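Local atomic coordinates of Tas1 (Pseudomonas aeruginosa, PDB entry 6OX6), a protein that pyrophosphorylates adenosine nucleotides to (p)ppApp as a type VI secretion toxin, depleting ADP and ATP in competitor cells. Residues 258-263 against 281-286; 269-274 against 310-315; 290-295 against 302-307; 324-329 against 362-367; 368-373 against 380-385. All coordinates share one frame; numbering follows the deposited sequence.

Contact 1: 258-263 against 281-286; sequences AAKAEI and APIKSR. With ACT (acetate ion), chain D.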
# COMPACT_ATOMS: atom_id res chain seq x y z
N ALA A 258 12.69 6.18 16.81
CA ALA A 258 13.78 5.23 16.68
C ALA A 258 13.59 4.33 15.46
O ALA A 258 14.57 3.95 14.80
CB ALA A 258 13.91 4.37 17.94
N ALA A 259 12.35 3.95 15.15
CA ALA A 259 12.14 3.17 13.93
C ALA A 259 12.48 3.99 12.70
O ALA A 259 13.11 3.50 11.76
CB ALA A 259 10.71 2.64 13.88
N LYS A 260 12.14 5.29 12.73
CA LYS A 260 12.46 6.16 11.61
C LYS A 260 13.96 6.20 11.37
O LYS A 260 14.43 5.94 10.25
CB LYS A 260 11.92 7.57 11.87
CG LYS A 260 12.14 8.53 10.71
CD LYS A 260 12.16 9.96 11.18
CE LYS A 260 12.08 10.93 10.02
NZ LYS A 260 13.08 10.67 8.93
N ALA A 261 14.74 6.49 12.42
CA ALA A 261 16.19 6.52 12.29
C ALA A 261 16.70 5.21 11.70
O ALA A 261 17.55 5.21 10.81
CB ALA A 261 16.84 6.78 13.65
N GLU A 262 16.16 4.09 12.17
CA GLU A 262 16.61 2.80 11.68
C GLU A 262 16.28 2.61 10.20
O GLU A 262 17.16 2.26 9.40
CB GLU A 262 15.99 1.69 12.52
CG GLU A 262 16.60 0.34 12.30
CD GLU A 262 16.20 -0.65 13.38
OE1 GLU A 262 15.77 -0.20 14.48
OE2 GLU A 262 16.30 -1.86 13.13
N ILE A 263 15.02 2.83 9.79
CA ILE A 263 14.72 2.60 8.38
C ILE A 263 15.37 3.66 7.51
O ILE A 263 15.76 3.38 6.36
CB ILE A 263 13.20 2.50 8.12
CG1 ILE A 263 12.44 3.76 8.56
CG2 ILE A 263 12.60 1.21 8.75
CD1 ILE A 263 10.97 3.76 8.05
N ALA A 281 10.56 11.20 5.55
CA ALA A 281 9.32 11.83 5.94
C ALA A 281 9.25 11.85 7.46
O ALA A 281 9.88 11.02 8.11
CB ALA A 281 8.10 11.08 5.37
N PRO A 282 8.48 12.77 8.04
CA PRO A 282 8.30 12.74 9.50
C PRO A 282 7.39 11.59 9.92
O PRO A 282 6.76 10.92 9.10
CB PRO A 282 7.66 14.10 9.81
CG PRO A 282 6.90 14.43 8.55
CD PRO A 282 7.74 13.88 7.42
N ILE A 283 7.34 11.39 11.23
CA ILE A 283 6.47 10.38 11.83
C ILE A 283 5.02 10.70 11.50
O ILE A 283 4.64 11.87 11.42
CB ILE A 283 6.75 10.33 13.35
CG1 ILE A 283 7.81 9.28 13.67
CG2 ILE A 283 5.50 10.09 14.17
CD1 ILE A 283 9.18 9.62 13.14
N LYS A 284 4.21 9.67 11.27
CA LYS A 284 2.80 9.90 10.98
C LYS A 284 2.18 10.76 12.07
O LYS A 284 2.45 10.56 13.26
CB LYS A 284 2.04 8.57 10.86
CG LYS A 284 0.62 8.72 10.34
CD LYS A 284 0.01 7.38 9.95
CE LYS A 284 -0.35 7.36 8.46
NZ LYS A 284 0.83 7.65 7.58
N SER A 285 1.36 11.73 11.68
CA SER A 285 0.75 12.60 12.68
C SER A 285 -0.16 11.81 13.59
O SER A 285 -0.76 10.80 13.19
CB SER A 285 -0.04 13.74 12.02
OG SER A 285 -1.42 13.39 11.86
N ARG A 286 -0.30 12.31 14.82
CA ARG A 286 -1.02 11.61 15.88
C ARG A 286 -2.46 11.28 15.47
O ARG A 286 -2.87 10.11 15.52
CB ARG A 286 -1.01 12.45 17.16
CG ARG A 286 -1.76 11.81 18.35
CD ARG A 286 -1.45 12.52 19.71
NE ARG A 286 -0.61 11.66 20.55
CZ ARG A 286 0.69 11.86 20.74
NH1 ARG A 286 1.28 12.90 20.15
NH2 ARG A 286 1.40 11.03 21.50
C ACT D . 0.51 10.80 6.55
O ACT D . -0.57 10.18 6.78
OXT ACT D . 1.34 10.59 5.63
CH3 ACT D . 0.84 12.00 7.54

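Contact 2: 269-274 against 310-315; sequences GLAAKH and NTIIVE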
# COMPACT_ATOMS: atom_id res chain seq x y z
N GLY A 269 21.67 4.05 2.97
CA GLY A 269 22.64 3.07 2.54
C GLY A 269 22.30 2.54 1.16
O GLY A 269 23.05 2.75 0.20
N LEU A 270 21.15 1.88 1.04
CA LEU A 270 20.79 1.27 -0.24
C LEU A 270 20.61 2.31 -1.33
O LEU A 270 20.91 2.03 -2.50
CB LEU A 270 19.53 0.44 -0.10
CG LEU A 270 19.64 -0.65 0.95
CD1 LEU A 270 18.27 -0.96 1.50
CD2 LEU A 270 20.26 -1.84 0.29
N ALA A 271 20.09 3.49 -0.99
CA ALA A 271 19.90 4.50 -2.04
C ALA A 271 21.24 4.97 -2.58
O ALA A 271 21.46 4.97 -3.80
CB ALA A 271 19.10 5.69 -1.51
N ALA A 272 22.16 5.33 -1.69
CA ALA A 272 23.48 5.77 -2.12
C ALA A 272 24.31 4.66 -2.76
O ALA A 272 25.29 4.96 -3.43
CB ALA A 272 24.22 6.39 -0.94
N LYS A 273 23.91 3.39 -2.60
CA LYS A 273 24.58 2.27 -3.25
C LYS A 273 24.33 2.23 -4.75
O LYS A 273 25.24 1.92 -5.53
CB LYS A 273 24.12 0.96 -2.61
CG LYS A 273 25.13 0.29 -1.70
CD LYS A 273 24.98 -1.23 -1.74
CE LYS A 273 25.42 -1.79 -3.10
NZ LYS A 273 25.23 -3.26 -3.27
N HIS A 274 23.09 2.49 -5.18
CA HIS A 274 22.70 2.29 -6.57
C HIS A 274 22.42 3.59 -7.30
O HIS A 274 21.77 3.58 -8.35
CB HIS A 274 21.46 1.40 -6.67
CG HIS A 274 21.58 0.14 -5.88
ND1 HIS A 274 21.90 -1.06 -6.45
CD2 HIS A 274 21.42 -0.09 -4.55
CE1 HIS A 274 21.92 -2.00 -5.52
NE2 HIS A 274 21.64 -1.43 -4.36
N ASN A 310 9.65 5.79 4.49
CA ASN A 310 10.36 6.60 3.51
C ASN A 310 10.22 5.96 2.14
O ASN A 310 9.58 4.92 1.97
CB ASN A 310 11.83 6.82 3.90
CG ASN A 310 12.57 5.54 4.13
OD1 ASN A 310 12.59 4.65 3.27
ND2 ASN A 310 13.28 5.46 5.26
N THR A 311 10.80 6.61 1.15
CA THR A 311 10.75 6.16 -0.23
C THR A 311 12.17 6.16 -0.78
O THR A 311 12.91 7.13 -0.60
CB THR A 311 9.85 7.09 -1.10
OG1 THR A 311 8.54 7.20 -0.52
CG2 THR A 311 9.70 6.53 -2.51
N ILE A 312 12.53 5.09 -1.48
CA ILE A 312 13.78 5.03 -2.20
C ILE A 312 13.49 5.21 -3.69
O ILE A 312 12.70 4.47 -4.28
CB ILE A 312 14.53 3.72 -1.93
CG1 ILE A 312 14.82 3.58 -0.43
CG2 ILE A 312 15.78 3.65 -2.76
CD1 ILE A 312 15.44 2.24 -0.04
N ILE A 313 14.11 6.21 -4.29
CA ILE A 313 13.92 6.49 -5.71
C ILE A 313 15.21 6.11 -6.40
O ILE A 313 16.27 6.66 -6.10
CB ILE A 313 13.56 7.97 -5.96
CG1 ILE A 313 12.27 8.35 -5.23
CG2 ILE A 313 13.45 8.28 -7.46
CD1 ILE A 313 12.51 9.05 -3.90
N VAL A 314 15.12 5.13 -7.31
CA VAL A 314 16.27 4.70 -8.10
C VAL A 314 15.79 4.51 -9.53
O VAL A 314 14.59 4.46 -9.80
CB VAL A 314 16.91 3.41 -7.55
CG1 VAL A 314 17.68 3.69 -6.24
CG2 VAL A 314 15.85 2.33 -7.31
N GLU A 315 16.74 4.40 -10.45
CA GLU A 315 16.37 4.17 -11.84
C GLU A 315 15.67 2.83 -12.00
O GLU A 315 15.77 1.94 -11.14
CB GLU A 315 17.61 4.25 -12.73
CG GLU A 315 18.24 5.62 -12.70
CD GLU A 315 17.31 6.71 -13.28
OE1 GLU A 315 16.43 6.39 -14.12
OE2 GLU A 315 17.47 7.88 -12.88

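Contact 3: 290-295 against 302-307; sequences MQKINN and TKIKDL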
# COMPACT_ATOMS: atom_id res chain seq x y z
N MSE A 290 -3.95 7.54 14.74
CA MSE A 290 -5.05 6.97 15.51
C MSE A 290 -6.24 6.60 14.68
O MSE A 290 -6.83 5.53 14.89
CB MSE A 290 -5.49 7.92 16.64
CG MSE A 290 -4.50 8.01 17.79
SE MSE A 290 -4.74 9.57 18.90
CE MSE A 290 -6.63 9.39 19.27
N GLN A 291 -6.59 7.44 13.71
CA GLN A 291 -7.71 7.17 12.82
C GLN A 291 -7.43 5.93 11.98
O GLN A 291 -8.33 5.11 11.76
CB GLN A 291 -7.98 8.37 11.92
CG GLN A 291 -8.84 9.45 12.55
CD GLN A 291 -10.14 8.91 13.11
OE1 GLN A 291 -10.16 7.86 13.74
NE2 GLN A 291 -11.23 9.64 12.88
N LYS A 292 -6.19 5.79 11.52
CA LYS A 292 -5.81 4.63 10.71
C LYS A 292 -5.78 3.35 11.55
O LYS A 292 -6.23 2.29 11.09
CB LYS A 292 -4.45 4.89 10.06
CG LYS A 292 -3.98 3.78 9.15
CD LYS A 292 -2.78 4.24 8.34
CE LYS A 292 -2.47 3.27 7.20
NZ LYS A 292 -1.37 3.82 6.35
N ILE A 293 -5.27 3.43 12.78
CA ILE A 293 -5.33 2.27 13.67
C ILE A 293 -6.76 1.84 13.92
O ILE A 293 -7.09 0.65 13.90
CB ILE A 293 -4.62 2.58 15.00
CG1 ILE A 293 -3.11 2.59 14.77
CG2 ILE A 293 -5.07 1.56 16.09
CD1 ILE A 293 -2.33 3.37 15.87
N ASN A 294 -7.64 2.81 14.20
CA ASN A 294 -9.03 2.49 14.50
C ASN A 294 -9.78 1.95 13.28
O ASN A 294 -10.62 1.05 13.42
CB ASN A 294 -9.75 3.71 15.07
CG ASN A 294 -9.24 4.11 16.46
OD1 ASN A 294 -8.72 3.29 17.20
ND2 ASN A 294 -9.40 5.39 16.80
N ASN A 295 -9.53 2.51 12.09
CA ASN A 295 -10.29 2.14 10.90
C ASN A 295 -9.72 0.92 10.18
O ASN A 295 -10.44 -0.04 9.90
CB ASN A 295 -10.35 3.30 9.91
CG ASN A 295 -11.26 4.40 10.38
OD1 ASN A 295 -12.33 4.14 10.95
ND2 ASN A 295 -10.83 5.64 10.18
N THR A 302 -0.57 -2.16 17.41
CA THR A 302 0.62 -2.89 17.00
C THR A 302 0.55 -3.35 15.56
O THR A 302 1.55 -3.88 15.04
CB THR A 302 0.86 -4.08 17.93
OG1 THR A 302 -0.15 -5.08 17.70
CG2 THR A 302 0.83 -3.64 19.39
N LYS A 303 -0.59 -3.14 14.88
CA LYS A 303 -0.77 -3.57 13.50
C LYS A 303 -0.40 -2.50 12.48
O LYS A 303 -0.29 -2.82 11.29
CB LYS A 303 -2.23 -3.99 13.26
CG LYS A 303 -2.60 -5.31 13.90
CD LYS A 303 -3.92 -5.85 13.40
CE LYS A 303 -4.18 -7.25 14.01
NZ LYS A 303 -4.61 -7.15 15.45
N ILE A 304 -0.22 -1.24 12.90
CA ILE A 304 0.07 -0.19 11.92
C ILE A 304 1.54 -0.24 11.55
O ILE A 304 2.42 -0.40 12.40
CB ILE A 304 -0.33 1.20 12.47
CG1 ILE A 304 -0.08 2.26 11.40
CG2 ILE A 304 0.44 1.54 13.74
CD1 ILE A 304 -0.74 3.62 11.74
N LYS A 305 1.82 -0.08 10.25
CA LYS A 305 3.15 -0.36 9.73
C LYS A 305 3.85 0.85 9.12
O LYS A 305 5.02 0.74 8.72
CB LYS A 305 3.08 -1.50 8.71
CG LYS A 305 2.32 -2.72 9.26
CD LYS A 305 2.28 -3.89 8.28
CE LYS A 305 1.53 -5.10 8.87
NZ LYS A 305 0.09 -4.79 9.19
N ASP A 306 3.19 2.01 9.04
CA ASP A 306 3.77 3.16 8.36
C ASP A 306 3.87 4.37 9.28
O ASP A 306 3.87 5.51 8.81
CB ASP A 306 2.99 3.51 7.10
CG ASP A 306 1.59 4.06 7.40
OD1 ASP A 306 1.02 3.75 8.48
OD2 ASP A 306 1.03 4.78 6.52
N LEU A 307 3.95 4.14 10.59
CA LEU A 307 4.28 5.25 11.48
C LEU A 307 5.58 5.92 11.06
O LEU A 307 5.67 7.15 10.94
CB LEU A 307 4.34 4.76 12.93
CG LEU A 307 2.95 4.46 13.51
CD1 LEU A 307 3.08 3.90 14.91
CD2 LEU A 307 2.09 5.74 13.52

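Contact 4: 324-329 against 362-367; sequences AELANR and IQVNSP. With ACT (acetate ion), chain I.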
# COMPACT_ATOMS: atom_id res chain seq x y z
N ALA A 324 15.41 -6.83 -3.65
CA ALA A 324 16.12 -8.00 -3.13
C ALA A 324 16.94 -7.65 -1.90
O ALA A 324 17.08 -8.47 -0.98
CB ALA A 324 17.03 -8.58 -4.22
N GLU A 325 17.45 -6.43 -1.87
CA GLU A 325 18.25 -5.95 -0.75
C GLU A 325 17.42 -5.87 0.53
O GLU A 325 17.87 -6.30 1.59
CB GLU A 325 18.85 -4.58 -1.07
CG GLU A 325 20.36 -4.59 -1.23
CD GLU A 325 20.79 -4.59 -2.69
OE1 GLU A 325 20.93 -3.50 -3.27
OE2 GLU A 325 20.97 -5.69 -3.25
N LEU A 326 16.21 -5.33 0.43
CA LEU A 326 15.35 -5.21 1.60
C LEU A 326 14.90 -6.59 2.07
O LEU A 326 14.75 -6.83 3.28
CB LEU A 326 14.13 -4.32 1.25
CG LEU A 326 14.42 -2.87 0.82
CD1 LEU A 326 13.20 -2.22 0.15
CD2 LEU A 326 14.79 -2.05 2.02
N ALA A 327 14.67 -7.50 1.12
CA ALA A 327 14.31 -8.86 1.46
C ALA A 327 15.43 -9.51 2.26
O ALA A 327 15.18 -10.13 3.31
CB ALA A 327 14.01 -9.66 0.20
N ASN A 328 16.67 -9.35 1.80
CA ASN A 328 17.80 -9.95 2.51
C ASN A 328 17.96 -9.41 3.92
O ASN A 328 18.63 -10.04 4.74
CB ASN A 328 19.08 -9.75 1.70
CG ASN A 328 19.11 -10.63 0.50
OD1 ASN A 328 18.58 -11.75 0.53
ND2 ASN A 328 19.68 -10.14 -0.59
N ARG A 329 17.36 -8.26 4.24
CA ARG A 329 17.40 -7.74 5.59
C ARG A 329 16.16 -8.11 6.38
O ARG A 329 15.90 -7.53 7.44
CB ARG A 329 17.60 -6.23 5.55
CG ARG A 329 18.88 -5.89 4.83
CD ARG A 329 19.16 -4.43 4.93
NE ARG A 329 19.34 -4.04 6.32
CZ ARG A 329 20.49 -3.63 6.85
NH1 ARG A 329 21.59 -3.57 6.11
NH2 ARG A 329 20.53 -3.28 8.13
N ILE A 362 9.32 0.94 3.85
CA ILE A 362 10.22 1.48 2.83
C ILE A 362 9.67 1.16 1.44
O ILE A 362 9.62 -0.02 1.05
CB ILE A 362 11.64 0.95 2.97
CG1 ILE A 362 12.23 1.31 4.32
CG2 ILE A 362 12.48 1.55 1.88
CD1 ILE A 362 13.59 0.65 4.59
N GLN A 363 9.31 2.19 0.69
CA GLN A 363 8.83 2.01 -0.67
C GLN A 363 9.95 2.29 -1.65
O GLN A 363 10.84 3.09 -1.38
CB GLN A 363 7.67 2.95 -0.98
CG GLN A 363 6.44 2.68 -0.17
CD GLN A 363 5.33 3.60 -0.60
OE1 GLN A 363 5.27 4.75 -0.18
NE2 GLN A 363 4.50 3.13 -1.48
N VAL A 364 9.87 1.66 -2.82
CA VAL A 364 10.87 1.84 -3.86
C VAL A 364 10.15 1.98 -5.19
O VAL A 364 9.21 1.22 -5.47
CB VAL A 364 11.88 0.67 -3.93
CG1 VAL A 364 13.08 1.11 -4.71
CG2 VAL A 364 12.29 0.17 -2.53
N ASN A 365 10.62 2.90 -6.01
CA ASN A 365 10.05 3.06 -7.35
C ASN A 365 11.01 3.90 -8.17
O ASN A 365 11.97 4.47 -7.65
CB ASN A 365 8.68 3.73 -7.32
CG ASN A 365 7.70 3.08 -8.28
OD1 ASN A 365 8.10 2.60 -9.35
ND2 ASN A 365 6.42 3.01 -7.90
N SER A 366 10.73 3.96 -9.47
CA SER A 366 11.48 4.77 -10.41
C SER A 366 10.94 6.20 -10.47
O SER A 366 9.81 6.47 -10.04
CB SER A 366 11.43 4.15 -11.80
OG SER A 366 10.09 4.03 -12.23
N PRO A 367 11.73 7.14 -10.99
CA PRO A 367 11.20 8.49 -11.18
C PRO A 367 10.01 8.53 -12.14
O PRO A 367 9.08 9.32 -11.93
CB PRO A 367 12.40 9.28 -11.74
CG PRO A 367 13.62 8.47 -11.36
CD PRO A 367 13.15 7.04 -11.38
C ACT I . 4.89 5.94 -4.15
O ACT I . 3.78 5.53 -3.71
OXT ACT I . 5.25 7.14 -4.38
CH3 ACT I . 5.95 4.81 -4.46

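Contact 5: 368-373 against 380-385; sequences EMIYAK and RILLGN. With ACT (acetate ion), chain I.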
# COMPACT_ATOMS: atom_id res chain seq x y z
N GLU A 368 10.00 7.67 -13.16
CA GLU A 368 8.91 7.70 -14.12
C GLU A 368 7.59 7.33 -13.47
O GLU A 368 6.55 7.95 -13.73
CB GLU A 368 9.21 6.76 -15.30
CG GLU A 368 10.37 7.22 -16.18
CD GLU A 368 11.75 7.13 -15.50
OE1 GLU A 368 11.86 6.48 -14.43
OE2 GLU A 368 12.72 7.73 -16.01
N MSE A 369 7.62 6.30 -12.62
CA MSE A 369 6.42 5.84 -11.95
C MSE A 369 5.89 6.85 -10.97
O MSE A 369 4.66 7.02 -10.87
CB MSE A 369 6.74 4.55 -11.19
CG MSE A 369 6.79 3.36 -12.15
SE MSE A 369 5.19 3.37 -13.30
CE MSE A 369 3.83 3.32 -11.88
N ILE A 370 6.79 7.54 -10.27
CA ILE A 370 6.39 8.54 -9.28
C ILE A 370 5.82 9.77 -9.97
O ILE A 370 4.80 10.33 -9.55
CB ILE A 370 7.57 8.90 -8.38
CG1 ILE A 370 7.79 7.75 -7.37
CG2 ILE A 370 7.29 10.27 -7.66
CD1 ILE A 370 9.17 7.70 -6.78
N TYR A 371 6.47 10.22 -11.04
CA TYR A 371 5.91 11.26 -11.89
C TYR A 371 4.48 10.91 -12.29
O TYR A 371 3.57 11.75 -12.21
CB TYR A 371 6.78 11.43 -13.13
CG TYR A 371 6.28 12.47 -14.08
CD1 TYR A 371 5.70 12.12 -15.29
CD2 TYR A 371 6.40 13.81 -13.77
CE1 TYR A 371 5.24 13.09 -16.17
CE2 TYR A 371 5.94 14.79 -14.62
CZ TYR A 371 5.36 14.42 -15.82
OH TYR A 371 4.91 15.41 -16.66
N ALA A 372 4.28 9.67 -12.70
CA ALA A 372 2.98 9.26 -13.21
C ALA A 372 1.93 9.27 -12.11
O ALA A 372 0.80 9.74 -12.32
CB ALA A 372 3.09 7.88 -13.84
N LYS A 373 2.29 8.77 -10.93
CA LYS A 373 1.30 8.55 -9.90
C LYS A 373 0.98 9.80 -9.10
O LYS A 373 -0.19 10.09 -8.84
CB LYS A 373 1.77 7.44 -8.96
CG LYS A 373 0.89 7.30 -7.73
CD LYS A 373 1.48 6.26 -6.78
CE LYS A 373 0.74 6.26 -5.45
NZ LYS A 373 1.28 5.24 -4.53
N ARG A 380 7.70 16.55 -7.11
CA ARG A 380 8.85 17.43 -6.97
C ARG A 380 9.57 17.19 -5.66
O ARG A 380 10.80 17.24 -5.60
CB ARG A 380 8.46 18.90 -7.09
CG ARG A 380 8.13 19.35 -8.49
CD ARG A 380 7.96 20.87 -8.55
NE ARG A 380 7.80 21.31 -9.93
CZ ARG A 380 8.82 21.54 -10.75
NH1 ARG A 380 10.07 21.38 -10.32
NH2 ARG A 380 8.59 21.92 -12.00
N ILE A 381 8.82 16.94 -4.58
CA ILE A 381 9.47 16.65 -3.31
C ILE A 381 10.18 15.30 -3.37
O ILE A 381 11.34 15.18 -2.94
CB ILE A 381 8.44 16.68 -2.17
CG1 ILE A 381 7.77 18.04 -2.08
CG2 ILE A 381 9.10 16.30 -0.85
CD1 ILE A 381 6.70 18.10 -1.01
N LEU A 382 9.50 14.27 -3.89
CA LEU A 382 10.12 12.94 -3.92
C LEU A 382 11.35 12.90 -4.81
O LEU A 382 12.36 12.28 -4.46
CB LEU A 382 9.11 11.90 -4.40
CG LEU A 382 7.92 11.68 -3.49
CD1 LEU A 382 6.98 10.62 -4.06
CD2 LEU A 382 8.43 11.27 -2.12
N LEU A 383 11.27 13.49 -6.01
CA LEU A 383 12.34 13.39 -6.99
C LEU A 383 13.36 14.51 -6.89
O LEU A 383 14.46 14.38 -7.44
CB LEU A 383 11.78 13.39 -8.42
CG LEU A 383 10.64 12.42 -8.73
CD1 LEU A 383 10.29 12.54 -10.21
CD2 LEU A 383 11.01 10.99 -8.38
N GLY A 384 13.01 15.60 -6.22
CA GLY A 384 13.76 16.82 -6.39
C GLY A 384 13.33 17.54 -7.65
O GLY A 384 12.78 16.97 -8.59
N ASN A 385 13.60 18.85 -7.65
CA ASN A 385 13.15 19.70 -8.75
C ASN A 385 13.80 19.31 -10.06
O ASN A 385 13.13 19.27 -11.10
CB ASN A 385 13.44 21.16 -8.42
CG ASN A 385 12.37 21.77 -7.54
OD1 ASN A 385 11.19 21.42 -7.65
ND2 ASN A 385 12.77 22.70 -6.66
C ACT I . 4.89 5.94 -4.15
O ACT I . 3.78 5.53 -3.71
OXT ACT I . 5.25 7.14 -4.38
CH3 ACT I . 5.95 4.81 -4.46

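Contact 1: 258-263 against 281-286
Lys260 lays its aliphatic chain obliquely over the end of Ile283, a clear case of a long surface side chain joining a helix to a loop through its methylenes. The CD1 methyl of Ile283 does the touching, 3.6 Å from Lys260 CD and 3.7 Å from Lys260 CB. Farther out, Lys260 CE comes 4.2 Å from Pro282 CA and lies close by the carbonyl O of Ala281. The ammonium group makes no hydrogen bond to that oxygen: NZ is 3.3 Å from Ala281 O, but the direction does not suit a bond. A chain extended as far as CE and then bent at its last torsion (chi4 -51°) leaves NZ with a salt bridge to Asp264, one turn further along the helix. Behind this first shell, Ile283 also rests on Tyr253, and the backbone of Lys284 is hydrogen-bonded to Leu307. Lys284 NZ forms a weak hydrogen bond, 3.0 Å, to acetate O; Arg288 also binds this acetate. The loop then ends at Ser285, the N-cap of helix 286-296, with a weak bond from Arg288 N to OG. Such a contact belongs to the surface of an alpha/beta fold, where helix 256-273 meets the loop leaving edge strand 277-280.

Contact 2: 269-274 against 310-315
In Ile312, a chi1 of -60° sets CG1 beside the backbone N and swings CG2 anti to it, and the two branches thereby address different residues of the helix. CG2 meets the methyl of Ala271, with 4.1 Å between Ile312 CG2 and Ala271 CB. The other branch carries CD1 toward Leu270, where Ile312 CD1 stands 4.5 Å from Leu270 CB. Small alanine methyls such as Ala271 and the neighbouring Ala267 bring the helix near the strand, the CA atoms of Ala271 and Ile312 being 6.1 Å apart. This is the helix-on-sheet layer of an alpha/beta fold: helix 256-273 lies on one face of the mixed sheet, and strand 308-313 runs between antiparallel 277-280 and parallel 359-365. Ile312 and Val314 direct their CB atoms at the helix, whereas that of Ile313 points away, into the layer of helices on the other face. Past the last helical turn, His274 CB makes a looser approach to Val314 CG1 at 4.4 Å. The imidazole turns its edge to the preceding turn, with His274 CD2 in plane with, and 3.0 Å from, Leu270 O. Thr321 and Val322 of helix 319-328 also pack on the His274 side chain.

Contact 3: 290-295 against 302-307
Ile304 lies across Ile293 at about a right angle, its CG2 methyl 3.8 Å from Ile293 CG1 and 3.9 Å from Ile293 CD1. The second branch of Ile304 runs on toward the neighbouring lysine, where its CD1 touches Lys292 CD at 4.0 Å, again crossing nearly perpendicularly. The isoleucine therefore spans the junction between two successive helix residues, one apolar and one charged. Lys292 keeps its whole chain extended, with CG anti to the backbone N (chi1 -178°), and this full reach delivers NZ to Asp306. The salt bridge is short, 2.6 Å from Lys292 NZ to Asp306 OD2, and the ammonium comes from above the carboxylate, 43° out of its plane. OD2 carries a second salt bridge, to Lys284, so two lysine ammoniums converge on it. On the loop itself, Lys305 NZ bonds to the carbonyl O of Lys303 at 2.9 Å. Both of these lysines also form salt bridges with the Pa14_01140 chain, the immunity protein: Lys303 with its Glu41, Lys305 with its Glu21. The contact thus folds the loop entering strand 308-313 back onto helix 286-296, with Phe249 of helix 249-253 against Ile293 and Glu361 of strand 359-365 beside Asp306.

Contact 4: 324-329 against 362-367
Leu326 drops from helix 319-328 onto Ile362 and Val364 of strand 359-365, a compact example of a helix packed on one face of a mixed sheet, beside helix 256-273, consistent with the fold of RelA/SpoT-type alarmone synthetases. The apolar part of the contact rests on the fork of this leucine. With CG beside the backbone N (chi1 -61°), its two methyls divide the strand between them. Leu326 CD1 meets Val364 CG2 tip to tip at 3.7 Å, while Leu326 CD2 passes obliquely by Ile362 CD1 at 3.9 Å. Ile362 and Val364 are two residues apart and send their CB atoms to the same face, which is what allows a single side chain to touch both. Leu270 from helix 256-273 and Ser350 from strand 347-353 also pack against Leu326.

Polar interactions are found on the strand's other side and at its end. The CB of Gln363 points away from the helix, and its NE2 gives a weak hydrogen bond, 3.4 Å, to O of an acetate that probably came from the crystallisation liquor. Beyond it, Asn365 ND2 bonds to the carbonyl O of Ser346. Ser366 is the N-cap of helix 367-373, its OG weakly bonded to Met369 N. The backbone N of the same serine, Ser366 N, donates to Asn365 OD1 at 3.0 Å, meeting the amide oxygen nearly side-on, with a C=O...N angle of 98°.

Contact 5: 368-373 against 380-385
Two consecutive helices, 367-373 and 376-383, fold against each other on the face of the sheet away from helix 256-273, and Ile370 joins them in the manner of a simple helix hairpin. With CG2 anti to the backbone N, Ile370 pushes this methyl between two leucines that are adjacent in sequence. Leu382 crosses it at about a right angle, bringing Leu382 CD1 to 3.6 Å from Ile370 CG2. Leu383 slides past in the opposite direction, and its CD2 lies 3.9 Å from Ile370 CG2 and 4.0 Å from Ile370 CB. Ile313 of the underlying strand packs on both Ile370 and Leu383, which extends the apolar cluster down to the sheet.

One turn beyond Ile370, Lys373 sets CG anti to its backbone N (chi1 171°) and stays extended beyond it, donating from NZ to acetate O at 2.6 Å. The other carboxylate oxygen of that acetate borders the hydrophobic pair, OXT standing 3.9 Å from Leu382 CD1. At the far end of the second helix, Gly384 leaves the helical conformation with a phi of +81° and serves as the N-cap position of helix 385-393. The turn is bridged by Arg380, whose NH1 donates to Asn385 OD1 at 2.9 Å; salt bridges to Glu376 and Asp389 hold the same guanidinium.

Across the interface, then, cohesion comes from dispersion and burial of methyl groups, with no hydrogen bond between the segments. The charged groups lie around this apolar centre, and the bound acetate is consistent with a local positive potential near Lys373.

How the contacts relate
Taken together, the contacts show chemistry changing with depth. Contact 1 is at the surface; the other four are buried. Contacts 2 and 4, with centres about 8 Å apart, are purely apolar across their segments and place helices on the same face of the sheet, over neighbouring strands 308-313 and 359-365. Contact 5 is equally apolar but lies on the other face, meeting contact 2 through Ile313. Contacts 1 and 2 share helix 256-273, near its two ends. Contact 3, on the opposite side of the chain's centre from contacts 2 and 5, is alone in having a salt bridge between its segments and in reaching the immunity protein. Contacts 4 and 5 border one acetate.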